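Local coordinates for glycosyl hydrolase BlGH5_18 (Bifidobacterium longum subsp. infantis, PDB 7LQX), which probably hydrolyses glycosidic bonds in the breakdown of N-glycans, as a member of glycoside hydrolase family 5, subfamily 18, at residues W69-Q73 with A137-L141; G108-D114 with N162-F167; H232-F236 with G278-L284; A258-R262 with Q302-L306; C293-I297 with A346-M350. All blocks are in the same frame, centred on the assembly; numbering follows the deposited sequence.

Interaction 1: residues W69-Q73 with A137-L141; sequences WPYLQ and AEKTL
In the loop that follows the second strand of a (beta/alpha)8 barrel, the short helix 69-72 gives way to Gln-73, whose side chain crosses to Ala-137 on helix 132-149. Gln-73 NE2 donates to Ala-137 O at 3.0 Å, with the N-H aimed almost straight at the oxygen (177°) and the oxygen lying in the plane of the amide. The acceptor is met from above its carbonyl plane, off its lone pairs. Leu-141 N, in the ordinary helix bond, comes to the same Ala-137 O from the opposite face, so two donors grip this oxygen. The far side of the amide is held too: Trp-69 NE1 donates to Gln-73 OE1 over 2.9 Å, in the plane of the indole and on a lone pair of the carbonyl. Turning the amide over would cost both bonds. With CG anti to the backbone N (chi1 -165°) and an extended chain beyond it, Gln-73 has the reach to span the gap. Helix 132-149 belongs to the outer layer of the barrel and leads from the third strand, 100-104, to the fourth, 155-159; the contact thus joins the loop above one strand to the helix that follows the next. Leu-141 fills the space beside the amide. Its CD2 branch lies 4.0 Å from Trp-69 CD1 and 4.0 Å from Leu-72 CD1, the two leucines crossing at about a right angle, and the same methyl sits 3.8 Å from Gln-73 OE1. Further along the indole, Glu-138 CG packs against Trp-69 CZ2 at 4.2 Å, while its carboxylate turns to Trp-186 NE1.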
# COMPACT_ATOMS: atom_id res chain seq x y z
N TRP A 69 1.81 4.25 -7.81
CA TRP A 69 0.61 3.59 -8.32
C TRP A 69 -0.57 3.66 -7.37
O TRP A 69 -1.69 3.96 -7.83
CB TRP A 69 0.97 2.15 -8.68
CG TRP A 69 -0.04 1.38 -9.46
CD1 TRP A 69 -1.21 1.83 -9.99
CD2 TRP A 69 0.04 -0.01 -9.78
NE1 TRP A 69 -1.86 0.80 -10.64
CE2 TRP A 69 -1.10 -0.34 -10.52
CE3 TRP A 69 1.00 -1.00 -9.54
CZ2 TRP A 69 -1.33 -1.62 -11.01
CZ3 TRP A 69 0.78 -2.27 -10.02
CH2 TRP A 69 -0.38 -2.57 -10.75
N PRO A 70 -0.42 3.39 -6.07
CA PRO A 70 -1.58 3.48 -5.17
C PRO A 70 -2.20 4.86 -5.09
O PRO A 70 -3.33 4.98 -4.62
CB PRO A 70 -1.04 3.03 -3.80
CG PRO A 70 0.45 2.92 -3.96
CD PRO A 70 0.74 2.75 -5.42
N TYR A 71 -1.49 5.92 -5.52
CA TYR A 71 -2.09 7.25 -5.55
C TYR A 71 -2.78 7.52 -6.88
O TYR A 71 -3.79 8.23 -6.91
CB TYR A 71 -1.05 8.36 -5.27
CG TYR A 71 -0.10 8.07 -4.13
CD1 TYR A 71 -0.46 7.27 -3.05
CD2 TYR A 71 1.18 8.59 -4.14
CE1 TYR A 71 0.44 6.99 -2.04
CE2 TYR A 71 2.08 8.32 -3.13
CZ TYR A 71 1.70 7.53 -2.08
OH TYR A 71 2.62 7.27 -1.10
N LEU A 72 -2.26 6.95 -7.97
CA LEU A 72 -2.87 7.11 -9.28
C LEU A 72 -4.15 6.29 -9.41
O LEU A 72 -5.10 6.72 -10.08
CB LEU A 72 -1.91 6.64 -10.38
CG LEU A 72 -0.73 7.51 -10.78
CD1 LEU A 72 0.15 6.74 -11.75
CD2 LEU A 72 -1.20 8.81 -11.40
N GLN A 73 -4.18 5.09 -8.83
CA GLN A 73 -5.25 4.13 -9.06
C GLN A 73 -5.56 3.41 -7.76
O GLN A 73 -5.27 2.22 -7.58
CB GLN A 73 -4.84 3.15 -10.16
CG GLN A 73 -5.95 2.33 -10.75
CD GLN A 73 -5.50 1.61 -12.00
OE1 GLN A 73 -4.40 1.07 -12.05
NE2 GLN A 73 -6.35 1.60 -13.02
N ALA A 137 -7.29 -2.84 -16.12
CA ALA A 137 -7.11 -1.62 -15.32
C ALA A 137 -5.77 -0.96 -15.62
O ALA A 137 -5.67 0.27 -15.66
CB ALA A 137 -7.22 -1.96 -13.83
N GLU A 138 -4.73 -1.77 -15.82
CA GLU A 138 -3.44 -1.21 -16.19
C GLU A 138 -3.53 -0.48 -17.52
O GLU A 138 -3.04 0.65 -17.66
CB GLU A 138 -2.41 -2.33 -16.28
CG GLU A 138 -2.07 -2.96 -14.95
CD GLU A 138 -1.52 -4.36 -15.11
OE1 GLU A 138 -1.56 -5.13 -14.13
OE2 GLU A 138 -1.05 -4.69 -16.22
N LYS A 139 -4.17 -1.10 -18.50
CA LYS A 139 -4.30 -0.46 -19.80
C LYS A 139 -5.10 0.83 -19.69
O LYS A 139 -4.77 1.83 -20.34
CB LYS A 139 -4.96 -1.42 -20.79
CG LYS A 139 -4.07 -2.57 -21.21
CD LYS A 139 -4.77 -3.48 -22.21
CE LYS A 139 -5.18 -2.71 -23.46
NZ LYS A 139 -5.58 -3.60 -24.59
N THR A 140 -6.16 0.83 -18.88
CA THR A 140 -6.94 2.04 -18.69
C THR A 140 -6.09 3.16 -18.09
O THR A 140 -6.17 4.31 -18.54
CB THR A 140 -8.16 1.74 -17.81
OG1 THR A 140 -8.93 0.69 -18.41
CG2 THR A 140 -9.02 2.96 -17.66
N LEU A 141 -5.27 2.85 -17.08
CA LEU A 141 -4.41 3.87 -16.49
C LEU A 141 -3.38 4.38 -17.51
O LEU A 141 -3.16 5.59 -17.63
CB LEU A 141 -3.72 3.34 -15.23
CG LEU A 141 -2.81 4.38 -14.56
CD1 LEU A 141 -3.61 5.63 -14.16
CD2 LEU A 141 -2.10 3.79 -13.36

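Interaction 2: residues G108-D114 with N162-F167; sequences GHLSSFD and NELNQF. With EDO (1,2-ethanediol), chain D; EDO (1,2-ethanediol), chain E.
His-109 and Gln-166 make the tight half of this contact. The amide of Gln-166 stacks on one face of the imidazole, planes 24° apart, with Gln-166 OE1 3.3 Å from His-109 ND1 but badly angled for a hydrogen bond. ND1 instead donates in its ring plane to Asp-114 OD1 at 2.8 Å. Gln-166 NE2 reaches that same OD1 at 3.0 Å by a bent bond (136°), and it also sits over the centre of the Phe-167 ring. Gly-108, after a cis peptide, sets its O at the edge of this ring, 3.4 Å from Phe-167 CZ. With an alanine in place of His-109, Asp-114 OD1 would probably lose its straighter donor and the Gln-166 amide the ring it lies on, leaving that amide freer to turn. Trp-123 of the second subunit closes over this side, donating to Gln-166 OE1, and His-172 bonds Asp-114 OD2.

The other half has one direct bond, Asn-162 ND2 to His-109 O at 3.0 Å, and is otherwise bridged: Asn-162 ND2 also donates to an ethanediol whose other hydroxyl accepts from Ser-111 N, and a water joins His-109 N to Asn-162 O. The Asn-Glu pair 162-163, just past the fourth strand of the barrel, stands where clan GH-A glycosidases carry their acid/base motif, consistent with an active-site pocket occupied here by ethanediol.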
# COMPACT_ATOMS: atom_id res chain seq x y z
N GLY A 108 4.59 0.52 -7.78
CA GLY A 108 5.41 -0.58 -8.24
C GLY A 108 6.54 -0.81 -7.26
O GLY A 108 6.31 -1.18 -6.11
N HIS A 109 7.77 -0.52 -7.69
CA HIS A 109 8.93 -0.76 -6.85
C HIS A 109 9.91 0.40 -6.97
O HIS A 109 10.31 0.76 -8.09
CB HIS A 109 9.67 -2.04 -7.23
CG HIS A 109 10.78 -2.38 -6.30
ND1 HIS A 109 10.55 -2.93 -5.06
CD2 HIS A 109 12.11 -2.17 -6.38
CE1 HIS A 109 11.70 -3.09 -4.43
NE2 HIS A 109 12.66 -2.63 -5.21
N LEU A 110 10.30 0.97 -5.84
CA LEU A 110 11.32 2.02 -5.78
C LEU A 110 12.21 1.83 -4.56
O LEU A 110 11.74 1.90 -3.42
CB LEU A 110 10.66 3.40 -5.71
CG LEU A 110 9.92 3.85 -6.97
CD1 LEU A 110 8.92 4.95 -6.64
CD2 LEU A 110 10.90 4.33 -8.02
N SER A 111 13.50 1.65 -4.80
CA SER A 111 14.54 1.72 -3.78
C SER A 111 14.22 0.86 -2.55
O SER A 111 14.35 1.30 -1.41
CB SER A 111 14.82 3.16 -3.37
OG SER A 111 15.12 3.96 -4.50
N SER A 112 13.85 -0.39 -2.81
CA SER A 112 13.58 -1.47 -1.85
C SER A 112 12.13 -1.53 -1.40
O SER A 112 11.75 -2.48 -0.72
CB SER A 112 14.49 -1.44 -0.61
OG SER A 112 14.01 -0.57 0.40
N PHE A 113 11.31 -0.53 -1.73
CA PHE A 113 9.93 -0.46 -1.27
C PHE A 113 8.97 -0.82 -2.39
O PHE A 113 9.09 -0.31 -3.51
CB PHE A 113 9.60 0.95 -0.79
CG PHE A 113 10.39 1.39 0.42
CD1 PHE A 113 9.96 1.06 1.70
CD2 PHE A 113 11.55 2.12 0.28
CE1 PHE A 113 10.67 1.46 2.80
CE2 PHE A 113 12.26 2.53 1.39
CZ PHE A 113 11.83 2.20 2.65
N ASP A 114 8.00 -1.68 -2.09
CA ASP A 114 6.90 -1.97 -2.98
C ASP A 114 5.72 -1.05 -2.66
O ASP A 114 5.34 -0.92 -1.50
CB ASP A 114 6.40 -3.41 -2.80
CG ASP A 114 7.28 -4.47 -3.43
OD1 ASP A 114 8.20 -4.15 -4.22
OD2 ASP A 114 7.00 -5.65 -3.11
N ASN A 162 9.01 0.81 -13.36
CA ASN A 162 10.40 0.56 -13.00
C ASN A 162 10.59 -0.88 -12.55
O ASN A 162 10.04 -1.30 -11.54
CB ASN A 162 10.77 1.50 -11.86
CG ASN A 162 12.21 1.37 -11.47
OD1 ASN A 162 13.09 1.50 -12.31
ND2 ASN A 162 12.46 1.09 -10.20
N GLU A 163 11.42 -1.65 -13.28
CA GLU A 163 11.87 -2.96 -12.81
C GLU A 163 10.71 -3.86 -12.38
O GLU A 163 10.77 -4.55 -11.37
CB GLU A 163 12.89 -2.81 -11.68
CG GLU A 163 14.10 -1.99 -12.11
CD GLU A 163 15.10 -1.70 -11.02
OE1 GLU A 163 14.92 -2.18 -9.88
OE2 GLU A 163 16.06 -0.96 -11.32
N LEU A 164 9.65 -3.88 -13.19
CA LEU A 164 8.46 -4.61 -12.78
C LEU A 164 8.70 -6.11 -12.71
O LEU A 164 7.95 -6.83 -12.04
CB LEU A 164 7.31 -4.28 -13.72
CG LEU A 164 6.68 -2.89 -13.55
CD1 LEU A 164 5.64 -2.66 -14.64
CD2 LEU A 164 6.10 -2.72 -12.15
N ASN A 165 9.75 -6.61 -13.37
CA ASN A 165 10.06 -8.02 -13.29
C ASN A 165 10.36 -8.47 -11.87
O ASN A 165 10.30 -9.67 -11.59
CB ASN A 165 11.23 -8.35 -14.23
CG ASN A 165 12.53 -7.70 -13.79
OD1 ASN A 165 12.60 -6.49 -13.62
ND2 ASN A 165 13.57 -8.51 -13.61
N GLN A 166 10.69 -7.55 -10.96
CA GLN A 166 10.98 -7.94 -9.59
C GLN A 166 9.76 -8.51 -8.88
O GLN A 166 9.92 -9.18 -7.85
CB GLN A 166 11.59 -6.78 -8.80
CG GLN A 166 10.61 -5.67 -8.44
CD GLN A 166 10.10 -5.75 -7.01
OE1 GLN A 166 10.86 -6.02 -6.09
NE2 GLN A 166 8.81 -5.51 -6.84
N PHE A 167 8.56 -8.28 -9.40
CA PHE A 167 7.36 -8.89 -8.85
C PHE A 167 7.13 -10.32 -9.32
O PHE A 167 6.28 -11.02 -8.75
CB PHE A 167 6.12 -8.09 -9.23
CG PHE A 167 5.98 -6.78 -8.51
CD1 PHE A 167 5.59 -6.75 -7.17
CD2 PHE A 167 6.22 -5.59 -9.16
CE1 PHE A 167 5.46 -5.54 -6.51
CE2 PHE A 167 6.09 -4.38 -8.50
CZ PHE A 167 5.71 -4.36 -7.17
C1 EDO D . 15.94 2.26 -9.00
O1 EDO D . 15.32 1.50 -10.04
C2 EDO D . 14.89 2.58 -7.94
O2 EDO D . 14.36 1.34 -7.45
C1 EDO E . 18.95 1.13 -6.52
O1 EDO E . 19.22 0.66 -5.20
C2 EDO E . 18.60 2.61 -6.51
O2 EDO E . 17.51 2.86 -5.61
O HOH W 1 7.91 -0.15 -10.46

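Interaction 3: residues H232-F236 with G278-L284; sequences HSWVF and GAPQNVL
Trp-234 lays one face of its indole against the backbone of Gly-278, whose CA is 3.6 Å from Trp-234 CZ3, while Gly-278 N stands over the same system toward its rim. The close approach is possible because Gly-278 has no CB on this side. Buried beneath the indole, Gly-278 N has no hydrogen-bonding partner in the model. Pro-280 meets the indole differently, at its edge, with CG 4.1 Å from Trp-234 CE3. These residues follow the sixth and seventh strands of the (beta/alpha)8 barrel, 229-233 and 272-277, at the end where the active site lies in this fold; Trp-234 NE1 donates a hydrogen bond to Glu-276 OE1 at the close of the seventh. Where the two segments part, a water spans them, donating to Ser-233 O and Gly-278 O and accepting from Val-235 N. Phe-236 has CG between its backbone N and carbonyl carbon (chi1 58°), which brings one ring face over Trp-234 CB and an edge to Pro-280, where CD2 touches Pro-280 CB at 3.6 Å. The Asn-282 amide stands steeply to that ring, 77° between planes, with OD1 3.6 Å from Phe-236 CB. The Val-235 side chain crosses Pro-280 at about a right angle, its CG2 4.0 Å from Pro-280 CD.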
# COMPACT_ATOMS: atom_id res chain seq x y z
N HIS A 232 19.66 -0.89 -16.46
CA HIS A 232 19.87 -0.31 -15.14
C HIS A 232 21.13 -0.98 -14.60
O HIS A 232 21.09 -2.16 -14.25
CB HIS A 232 18.70 -0.56 -14.20
CG HIS A 232 17.44 0.13 -14.59
ND1 HIS A 232 16.30 0.06 -13.82
CD2 HIS A 232 17.12 0.89 -15.66
CE1 HIS A 232 15.34 0.76 -14.39
NE2 HIS A 232 15.81 1.25 -15.52
N SER A 233 22.24 -0.24 -14.55
CA SER A 233 23.55 -0.82 -14.25
C SER A 233 23.94 -0.51 -12.82
O SER A 233 24.20 0.65 -12.47
CB SER A 233 24.59 -0.27 -15.23
OG SER A 233 25.85 -0.84 -14.96
N TRP A 234 24.05 -1.56 -12.00
CA TRP A 234 24.27 -1.44 -10.55
C TRP A 234 25.37 -2.40 -10.11
O TRP A 234 25.15 -3.61 -10.01
CB TRP A 234 22.97 -1.70 -9.80
CG TRP A 234 22.02 -0.58 -9.97
CD1 TRP A 234 20.89 -0.55 -10.73
CD2 TRP A 234 22.15 0.72 -9.40
NE1 TRP A 234 20.29 0.68 -10.65
CE2 TRP A 234 21.04 1.48 -9.83
CE3 TRP A 234 23.08 1.32 -8.56
CZ2 TRP A 234 20.85 2.80 -9.45
CZ3 TRP A 234 22.89 2.63 -8.18
CH2 TRP A 234 21.79 3.36 -8.62
N VAL A 235 26.54 -1.84 -9.79
CA VAL A 235 27.73 -2.65 -9.50
C VAL A 235 27.71 -3.28 -8.11
O VAL A 235 28.64 -4.03 -7.79
CB VAL A 235 29.03 -1.86 -9.74
CG1 VAL A 235 29.18 -1.54 -11.23
CG2 VAL A 235 29.09 -0.59 -8.90
N PHE A 236 26.68 -3.02 -7.30
CA PHE A 236 26.49 -3.79 -6.08
C PHE A 236 25.96 -5.20 -6.34
O PHE A 236 25.73 -5.95 -5.39
CB PHE A 236 25.58 -3.06 -5.08
CG PHE A 236 24.21 -2.72 -5.60
CD1 PHE A 236 23.34 -3.69 -6.06
CD2 PHE A 236 23.77 -1.41 -5.58
CE1 PHE A 236 22.07 -3.35 -6.51
CE2 PHE A 236 22.51 -1.07 -6.02
CZ PHE A 236 21.66 -2.04 -6.48
N GLY A 278 24.21 4.43 -11.28
CA GLY A 278 24.55 5.15 -10.06
C GLY A 278 25.85 4.63 -9.48
O GLY A 278 26.43 3.67 -9.98
N ALA A 279 26.30 5.29 -8.41
CA ALA A 279 27.60 5.01 -7.79
C ALA A 279 27.34 4.55 -6.36
O ALA A 279 27.46 5.35 -5.41
CB ALA A 279 28.49 6.24 -7.82
N PRO A 280 26.99 3.28 -6.15
CA PRO A 280 26.43 2.87 -4.85
C PRO A 280 27.49 2.71 -3.77
O PRO A 280 28.44 1.94 -3.90
CB PRO A 280 25.75 1.54 -5.16
CG PRO A 280 26.52 1.01 -6.32
CD PRO A 280 26.89 2.21 -7.15
N GLN A 281 27.28 3.40 -2.65
CA GLN A 281 28.27 3.43 -1.58
C GLN A 281 28.18 2.25 -0.63
O GLN A 281 28.92 2.23 0.36
CB GLN A 281 28.23 4.77 -0.83
CG GLN A 281 28.78 5.88 -1.72
CD GLN A 281 28.53 7.28 -1.21
OE1 GLN A 281 28.24 8.19 -1.98
NE2 GLN A 281 28.65 7.46 0.10
N ASN A 282 27.33 1.26 -0.89
CA ASN A 282 27.48 -0.02 -0.19
C ASN A 282 28.68 -0.79 -0.70
O ASN A 282 29.17 -1.69 -0.00
CB ASN A 282 26.20 -0.86 -0.27
CG ASN A 282 25.71 -1.10 -1.69
OD1 ASN A 282 26.22 -0.54 -2.65
ND2 ASN A 282 24.68 -1.94 -1.81
N VAL A 283 29.19 -0.44 -1.88
CA VAL A 283 30.38 -1.09 -2.43
C VAL A 283 31.48 -0.11 -2.83
O VAL A 283 32.66 -0.50 -2.86
CB VAL A 283 30.03 -2.03 -3.61
CG1 VAL A 283 29.17 -3.19 -3.11
CG2 VAL A 283 29.34 -1.28 -4.73
N LEU A 284 31.16 1.15 -3.14
CA LEU A 284 32.15 2.16 -3.48
C LEU A 284 32.33 3.14 -2.32
O LEU A 284 31.43 3.35 -1.51
CB LEU A 284 31.70 2.97 -4.70
CG LEU A 284 31.27 2.15 -5.91
CD1 LEU A 284 30.78 3.11 -7.02
CD2 LEU A 284 32.35 1.21 -6.42
O HOH W 2 26.50 1.07 -10.97

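Interaction 4: residues A258-R262 with Q302-L306; sequences AELSR and QCPNL
Arg-262 turns at chi3 (71°) and Glu-259 at chi2 (-56°), and these two bends set the ends of both side chains against Cys-303, Pro-304 and Asn-305. They also bring the pair together: Arg-262 NH1 donates to Glu-259 OE1 at 2.8 Å, on the syn lone pair, in a salt bridge along one side of the helix. Each end has a further partner, Asn-363 OD1 for NH1 and Thr-404 OG1 for OE1. The guanidinium receives the turn over one of its faces. Pro-304 CG lies 3.5 Å from Arg-262 NH1, the two side chains crossing at about a right angle. Asn-305 OD1 comes within 3.1 Å of Arg-262 NE, yet from above the group, where no N-H points at it; the amide and guanidinium planes lie 30° apart. Asn-305 ND2 is occupied elsewhere, by the carbonyls of Pro-268 and Arg-270. Cys-303 fits between helix side chains: SG is 3.9 Å from Ala-258 CB and 3.8 Å from Arg-262 CD. Glu-259 OE2 touches Cys-303 CB at 3.3 Å and accepts a hydrogen bond from a water that also donates to Gln-302 O, giving the carboxylate a bridged link to the other backbone. Cys-303 to Leu-306 form a type I beta turn that delivers the chain into strand 306-312; at the N-terminal end of this eighth strand of the (beta/alpha)8 barrel, the turn packs on the outer helix that follows the sixth.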
# COMPACT_ATOMS: atom_id res chain seq x y z
N ALA A 258 25.25 -3.01 -22.05
CA ALA A 258 24.85 -2.47 -23.34
C ALA A 258 25.21 -3.43 -24.47
O ALA A 258 24.38 -3.73 -25.34
CB ALA A 258 25.48 -1.10 -23.56
N GLU A 259 26.45 -3.94 -24.46
CA GLU A 259 26.87 -4.87 -25.51
C GLU A 259 26.12 -6.19 -25.41
O GLU A 259 25.76 -6.79 -26.43
CB GLU A 259 28.38 -5.10 -25.43
CG GLU A 259 29.21 -3.87 -25.77
CD GLU A 259 28.90 -3.29 -27.14
OE1 GLU A 259 28.44 -4.04 -28.03
OE2 GLU A 259 29.11 -2.09 -27.33
N LEU A 260 25.89 -6.68 -24.19
CA LEU A 260 25.12 -7.90 -24.02
C LEU A 260 23.75 -7.76 -24.65
O LEU A 260 23.28 -8.66 -25.35
CB LEU A 260 25.02 -8.23 -22.53
CG LEU A 260 24.26 -9.50 -22.16
CD1 LEU A 260 24.90 -10.74 -22.73
CD2 LEU A 260 24.17 -9.61 -20.64
N SER A 261 23.09 -6.62 -24.43
CA SER A 261 21.76 -6.44 -24.99
C SER A 261 21.78 -6.47 -26.51
O SER A 261 20.85 -7.00 -27.13
CB SER A 261 21.13 -5.15 -24.45
OG SER A 261 21.65 -3.98 -25.06
N ARG A 262 22.84 -5.96 -27.12
CA ARG A 262 22.93 -5.95 -28.57
C ARG A 262 22.94 -7.35 -29.16
O ARG A 262 22.52 -7.54 -30.31
CB ARG A 262 24.19 -5.20 -29.02
CG ARG A 262 24.14 -3.70 -28.80
CD ARG A 262 25.46 -3.10 -29.22
NE ARG A 262 25.65 -3.13 -30.68
CZ ARG A 262 26.83 -3.02 -31.28
NH1 ARG A 262 27.94 -2.94 -30.58
NH2 ARG A 262 26.89 -2.99 -32.61
N GLN A 302 31.71 3.69 -25.53
CA GLN A 302 32.30 2.84 -26.55
C GLN A 302 31.26 2.01 -27.28
O GLN A 302 31.57 1.43 -28.32
CB GLN A 302 33.36 1.93 -25.93
CG GLN A 302 34.55 2.70 -25.41
CD GLN A 302 35.48 1.86 -24.56
OE1 GLN A 302 35.39 0.63 -24.54
NE2 GLN A 302 36.37 2.52 -23.84
N CYS A 303 30.04 1.96 -26.77
CA CYS A 303 28.98 1.23 -27.43
C CYS A 303 28.36 2.09 -28.53
O CYS A 303 27.82 3.16 -28.25
CB CYS A 303 27.89 0.87 -26.44
SG CYS A 303 26.51 -0.02 -27.20
N PRO A 304 28.43 1.66 -29.80
CA PRO A 304 27.90 2.50 -30.87
C PRO A 304 26.41 2.77 -30.77
O PRO A 304 25.94 3.74 -31.38
CB PRO A 304 28.23 1.72 -32.15
CG PRO A 304 28.44 0.33 -31.71
CD PRO A 304 28.99 0.40 -30.31
N ASN A 305 25.66 1.95 -30.05
CA ASN A 305 24.22 2.09 -29.94
C ASN A 305 23.79 2.85 -28.69
O ASN A 305 22.59 2.96 -28.44
CB ASN A 305 23.55 0.71 -29.93
CG ASN A 305 23.69 -0.01 -31.26
OD1 ASN A 305 24.79 -0.31 -31.70
ND2 ASN A 305 22.56 -0.29 -31.89
N LEU A 306 24.72 3.38 -27.91
CA LEU A 306 24.34 4.09 -26.69
C LEU A 306 23.62 5.39 -27.05
O LEU A 306 24.20 6.29 -27.65
CB LEU A 306 25.57 4.37 -25.83
CG LEU A 306 25.22 4.99 -24.47
CD1 LEU A 306 24.36 4.05 -23.62
CD2 LEU A 306 26.48 5.38 -23.71
O HOH W 3 31.66 -1.34 -27.77

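Interaction 5: residues C293-I297 with A346-M350; sequences CRDTI and AFAEM
Arg-294 runs from helix 289-300 across to Ala-346, Glu-349 and Met-350 of helix 342-354, and its atoms can be followed outward one by one. CB lies 3.9 Å from the selenium of Met-350, which is modelled as selenomethionine, and CG touches both that atom and Ala-346 CB. From CG to NE the chain is extended. NE then donates to Glu-349 OE2 at 3.0 Å, and NH2 reaches the same OE2, also at 3.0 Å, so the guanidinium grips one carboxylate oxygen side-on. CZ lies over Ala-346 CB at 3.7 Å, the methyl beneath the centre of the flat group. Guanidinium and carboxylate are nearly coplanar, 18° apart.

Deeper between the helices the contact is apolar. Ile-297 CD1 meets the edge of the Phe-347 ring, 3.5 Å from Phe-347 CD1, and packs 3.9 Å from Met-350 CB. Cys-293 SG sits obliquely to the same ring, 4.0 Å from Phe-347 CD1. Trp-311 of the eighth barrel strand touches Cys-293, Ile-297 and Phe-347. The axes of segments 293-297 and 346-350, on neighbouring outer helices, approach to 9.5 Å with a crossing angle of -30°.

A leucine in place of Arg-294 would probably leave Glu-349 OE2 without its two donors and the methyl of Ala-346 without its flat cover. The chemistry is thus layered: an ion pair toward the solvent side, whose two charges probably offset each other, closes over an apolar layer of Cys-293, Ile-297, Phe-347 and the Met-350 side chain.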
# COMPACT_ATOMS: atom_id res chain seq x y z
N CYS A 293 32.04 7.63 -11.97
CA CYS A 293 31.09 8.21 -12.93
C CYS A 293 31.77 8.48 -14.26
O CYS A 293 31.29 8.05 -15.31
CB CYS A 293 30.52 9.49 -12.31
SG CYS A 293 29.49 10.50 -13.40
N ARG A 294 32.91 9.18 -14.23
CA ARG A 294 33.60 9.50 -15.47
C ARG A 294 34.03 8.24 -16.21
O ARG A 294 33.83 8.12 -17.42
CB ARG A 294 34.82 10.38 -15.18
CG ARG A 294 34.50 11.74 -14.60
CD ARG A 294 35.75 12.62 -14.57
NE ARG A 294 35.52 13.90 -13.89
CZ ARG A 294 35.74 14.11 -12.60
NH1 ARG A 294 36.23 13.15 -11.83
NH2 ARG A 294 35.49 15.31 -12.08
N ASP A 295 34.65 7.29 -15.50
CA ASP A 295 35.16 6.10 -16.16
C ASP A 295 34.03 5.23 -16.70
O ASP A 295 34.13 4.67 -17.80
CB ASP A 295 36.01 5.29 -15.18
CG ASP A 295 37.38 5.90 -14.93
OD1 ASP A 295 37.79 6.81 -15.68
OD2 ASP A 295 38.04 5.46 -13.98
N THR A 296 32.96 5.09 -15.93
CA THR A 296 31.82 4.30 -16.39
C THR A 296 31.24 4.87 -17.67
O THR A 296 30.91 4.12 -18.60
CB THR A 296 30.75 4.22 -15.30
OG1 THR A 296 31.25 3.43 -14.22
CG2 THR A 296 29.47 3.59 -15.81
N ILE A 297 31.10 6.19 -17.74
CA ILE A 297 30.52 6.82 -18.92
C ILE A 297 31.47 6.75 -20.10
O ILE A 297 31.06 6.44 -21.23
CB ILE A 297 30.06 8.25 -18.61
CG1 ILE A 297 28.89 8.20 -17.63
CG2 ILE A 297 29.68 8.98 -19.89
CD1 ILE A 297 28.55 9.53 -17.00
N ALA A 346 31.09 16.00 -11.98
CA ALA A 346 31.65 15.03 -12.91
C ALA A 346 30.64 14.67 -14.00
O ALA A 346 31.00 14.58 -15.18
CB ALA A 346 32.09 13.78 -12.17
N PHE A 347 29.38 14.45 -13.62
CA PHE A 347 28.37 14.10 -14.62
C PHE A 347 28.14 15.24 -15.59
O PHE A 347 28.00 15.01 -16.80
CB PHE A 347 27.08 13.68 -13.93
CG PHE A 347 26.08 13.01 -14.84
CD1 PHE A 347 26.43 11.88 -15.56
CD2 PHE A 347 24.79 13.48 -14.94
CE1 PHE A 347 25.52 11.24 -16.39
CE2 PHE A 347 23.87 12.85 -15.77
CZ PHE A 347 24.24 11.73 -16.48
N ALA A 348 28.13 16.48 -15.09
CA ALA A 348 28.02 17.64 -15.97
C ALA A 348 29.16 17.66 -16.97
O ALA A 348 28.96 17.96 -18.16
CB ALA A 348 28.00 18.92 -15.15
N GLU A 349 30.38 17.36 -16.51
CA GLU A 349 31.53 17.33 -17.41
C GLU A 349 31.37 16.26 -18.47
O GLU A 349 31.72 16.47 -19.64
CB GLU A 349 32.81 17.08 -16.61
CG GLU A 349 33.23 18.24 -15.73
CD GLU A 349 34.14 17.82 -14.57
OE1 GLU A 349 34.31 18.62 -13.63
OE2 GLU A 349 34.68 16.70 -14.60
N MSE A 350 30.83 15.12 -18.10
CA MSE A 350 30.66 14.03 -19.05
C MSE A 350 29.60 14.39 -20.09
O MSE A 350 29.76 14.10 -21.28
CB MSE A 350 30.31 12.74 -18.33
CG MSE A 350 31.43 12.21 -17.44
SE MSE A 350 33.13 11.96 -18.32
CE MSE A 350 33.89 13.73 -18.18

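How the interactions relate
From the N terminus, interaction 1 closes a loop from the second barrel strand to the helix after the third; interaction 2 crosses it, opening at 108-114 within that loop and closing past the fourth strand, and Trp-69 packs on Gly-108 where they meet. Both also touch the second subunit. Interaction 3 then joins the ends of strands six and seven, and a probable hydrogen bond from His-232 to Glu-163 links it to interaction 2 across the presumed active-site pocket. Interaction 4 crosses both interaction 3 and interaction 5: it opens before 278-284 and closes within the loop of interaction 5, which ties the last two outer helices together.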